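Local coordinates for protein putative ABC type-2 transporter (Thermotoga maritima MSB8, PDB 3CNI) that is one domain of a putative ABC-2 family membrane protein that probably takes part in ABC-type transport, and binds calcium ions in the crystal, at residues A[23-27]-A[108-112]. Numbering follows the deposited sequence.
With CA (calcium ion), chain C.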
ATOM      1  N   ILE A  23      14.343  -5.846 -16.174  1.00 53.67           N
ATOM      2  CA  ILE A  23      13.710  -5.446 -14.905  1.00 53.06           C
ATOM      3  C   ILE A  23      12.159  -5.607 -14.988  1.00 53.18           C
ATOM      4  O   ILE A  23      11.514  -6.000 -14.010  1.00 52.33           O
ATOM      5  CB  ILE A  23      14.155  -4.043 -14.442  1.00 54.20           C
ATOM      6  CG1 ILE A  23      13.766  -3.872 -12.958  1.00 56.38           C
ATOM      7  CG2 ILE A  23      13.506  -2.946 -15.268  1.00 53.37           C
ATOM      8  CD1 ILE A  23      14.661  -4.704 -12.083  1.00 59.07           C
ATOM      9  N   ALA A  24      11.569  -5.296 -16.149  1.00 52.40           N
ATOM     10  CA  ALA A  24      10.156  -5.680 -16.420  1.00 52.42           C
ATOM     11  C   ALA A  24       9.916  -7.155 -16.195  1.00 52.86           C
ATOM     12  O   ALA A  24       8.957  -7.548 -15.576  1.00 54.57           O
ATOM     13  CB  ALA A  24       9.760  -5.369 -17.880  1.00 51.69           C
ATOM     14  N   GLU A  25      10.731  -7.994 -16.822  1.00 54.45           N
ATOM     15  CA  GLU A  25      10.594  -9.467 -16.595  1.00 55.76           C
ATOM     16  C   GLU A  25      10.585  -9.836 -15.119  1.00 56.47           C
ATOM     17  O   GLU A  25       9.861 -10.737 -14.663  1.00 56.10           O
ATOM     18  CB  GLU A  25      11.635 -10.265 -17.298  1.00 54.84           C
ATOM     19  CG  GLU A  25      11.551 -10.112 -18.773  1.00 57.80           C
ATOM     20  CD  GLU A  25      12.605 -10.923 -19.478  1.00 59.06           C
ATOM     21  OE1 GLU A  25      13.389 -11.596 -18.776  1.00 62.06           O
ATOM     22  OE2 GLU A  25      12.672 -10.895 -20.736  1.00 61.08           O
ATOM     23  N   LEU A  26      11.358  -9.063 -14.377  1.00 57.92           N
ATOM     24  CA  LEU A  26      11.575  -9.306 -12.974  1.00 58.89           C
ATOM     25  C   LEU A  26      10.376  -8.887 -12.136  1.00 58.96           C
ATOM     26  O   LEU A  26      10.025  -9.528 -11.175  1.00 58.80           O
ATOM     27  CB  LEU A  26      12.812  -8.550 -12.531  1.00 60.73           C
ATOM     28  CG  LEU A  26      13.472  -9.028 -11.266  1.00 64.63           C
ATOM     29  CD1 LEU A  26      12.456  -8.818 -10.150  1.00 69.96           C
ATOM     30  CD2 LEU A  26      14.007 -10.469 -11.454  1.00 66.85           C
ATOM     31  N   ALA A  27       9.713  -7.829 -12.583  1.00 58.67           N
ATOM     32  CA  ALA A  27       8.507  -7.372 -11.965  1.00 59.33           C
ATOM     33  C   ALA A  27       7.422  -8.451 -12.175  1.00 60.08           C
ATOM     34  O   ALA A  27       6.748  -8.860 -11.267  1.00 62.28           O
ATOM     35  CB  ALA A  27       8.078  -6.032 -12.558  1.00 58.96           C
ATOM     36  N   GLN A 108      10.821  -5.752  -3.694  1.00 67.31           N
ATOM     37  CA  GLN A 108      11.474  -6.786  -4.470  1.00 67.75           C
ATOM     38  C   GLN A 108      12.168  -6.223  -5.706  1.00 67.98           C
ATOM     39  O   GLN A 108      12.774  -6.978  -6.469  1.00 70.32           O
ATOM     40  CB  GLN A 108      10.524  -7.903  -4.891  1.00 68.42           C
ATOM     41  CG  GLN A 108       9.896  -8.694  -3.753  1.00 70.75           C
ATOM     42  CD  GLN A 108       8.780  -9.643  -4.226  1.00 75.75           C
ATOM     43  OE1 GLN A 108       9.050 -10.667  -4.833  1.00 82.24           O
ATOM     44  NE2 GLN A 108       7.516  -9.286  -3.953  1.00 76.64           N
ATOM     45  N   LEU A 109      12.173  -4.904  -5.868  1.00 66.67           N
ATOM     46  CA  LEU A 109      12.873  -4.291  -7.020  1.00 65.46           C
ATOM     47  C   LEU A 109      14.147  -3.613  -6.588  1.00 63.87           C
ATOM     48  O   LEU A 109      14.984  -3.225  -7.410  1.00 62.17           O
ATOM     49  CB  LEU A 109      11.982  -3.250  -7.730  1.00 65.50           C
ATOM     50  CG  LEU A 109      10.744  -3.682  -8.548  1.00 68.88           C
ATOM     51  CD1 LEU A 109       9.910  -2.451  -9.066  1.00 70.16           C
ATOM     52  CD2 LEU A 109      11.084  -4.603  -9.692  1.00 68.77           C
ATOM     53  N   ALA A 110      14.263  -3.446  -5.270  1.00 62.62           N
ATOM     54  CA  ALA A 110      15.168  -2.461  -4.694  1.00 62.18           C
ATOM     55  C   ALA A 110      16.632  -2.654  -5.020  1.00 61.60           C
ATOM     56  O   ALA A 110      17.332  -1.692  -5.291  1.00 61.66           O
ATOM     57  CB  ALA A 110      14.949  -2.340  -3.184  1.00 62.29           C
ATOM     58  N   SER A 111      17.098  -3.892  -4.975  1.00 62.19           N
ATOM     59  CA  SER A 111      18.513  -4.225  -5.202  1.00 62.29           C
ATOM     60  C   SER A 111      18.954  -3.773  -6.573  1.00 62.55           C
ATOM     61  O   SER A 111      20.196  -3.574  -6.853  1.00 61.06           O
ATOM     62  CB  SER A 111      18.750  -5.742  -5.180  1.00 63.61           C
ATOM     63  OG  SER A 111      18.926  -6.246  -3.886  1.00 64.42           O
ATOM     64  N   PHE A 112      17.967  -3.643  -7.462  1.00 62.70           N
ATOM     65  CA  PHE A 112      18.259  -3.345  -8.839  0.50 63.48           C
ATOM     66  C   PHE A 112      18.390  -1.820  -9.005  1.00 64.41           C
ATOM     67  O   PHE A 112      18.845  -1.316 -10.017  1.00 66.69           O
ATOM     68  CB  PHE A 112      17.199  -3.994  -9.748  0.50 63.62           C
ATOM     69  CG  PHE A 112      16.691  -5.388  -9.256  0.50 61.64           C
ATOM     70  CD1 PHE A 112      15.349  -5.726  -9.326  0.50 60.29           C
ATOM     71  CD2 PHE A 112      17.554  -6.330  -8.751  0.50 60.34           C
ATOM     72  CE1 PHE A 112      14.889  -6.958  -8.892  0.50 57.69           C
ATOM     73  CE2 PHE A 112      17.097  -7.572  -8.339  0.50 58.33           C
ATOM     74  CZ  PHE A 112      15.775  -7.872  -8.410  0.50 58.52           C
TER
HETATM   75 CA    CA C 202      14.985 -11.806 -21.462  0.50 92.85          CA
HETATM   76  O   HOH W   1      15.086  -9.350 -21.374  0.50 41.09           O
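Backbones that keep their distance can still be joined mainly through apolar side chains, as segments 23-27 and 108-112 illustrate: the CA atoms of A27 and L109 are 7.3 Å apart, those of I23 and F112 7.9 Å, and no hydrogen bond crosses the gap. The first segment is a helical turn within helix 22-32, held by the bond from A27 N to I23 O (2.9 Å); the second follows helix 89-107 and makes a tight turn that passes into a 3-10 segment at 111-112, F112 N donating to L109 O at 3.0 Å. I23, L26 and A27, spaced i, i+3 and i+4, give the helix one apolar side, against which L109 and F112 are set. L109 CD2 lies among all three, 4.3 Å from I23 CG1, 4.4 Å from A27 CB and 4.5 Å from L26 CD1. The F112 ring meets L26 obliquely, its CE1 3.3 Å from L26 CD1, and also adjoins I23, whose CD1 is modelled too close to the ring for its exact position to carry weight. L26 CD1 also comes within 4.1 Å of Q108 O. In the fold, a mixed sheet flanked by helices, the contact ties the helix following strand 12-17 to the connection leading toward strand 127-135. Helix 66-72 packs on the same helical turn through F66, S67 and L70, while A110 and S111 rest on L89 of the second subunit, so the connection also borders the dimer interface. E25 takes no part in the contact: its OE2 binds a calcium ion at 2.6 Å, and the oxygen of water 1 is a second ligand of that ion, at 2.5 Å.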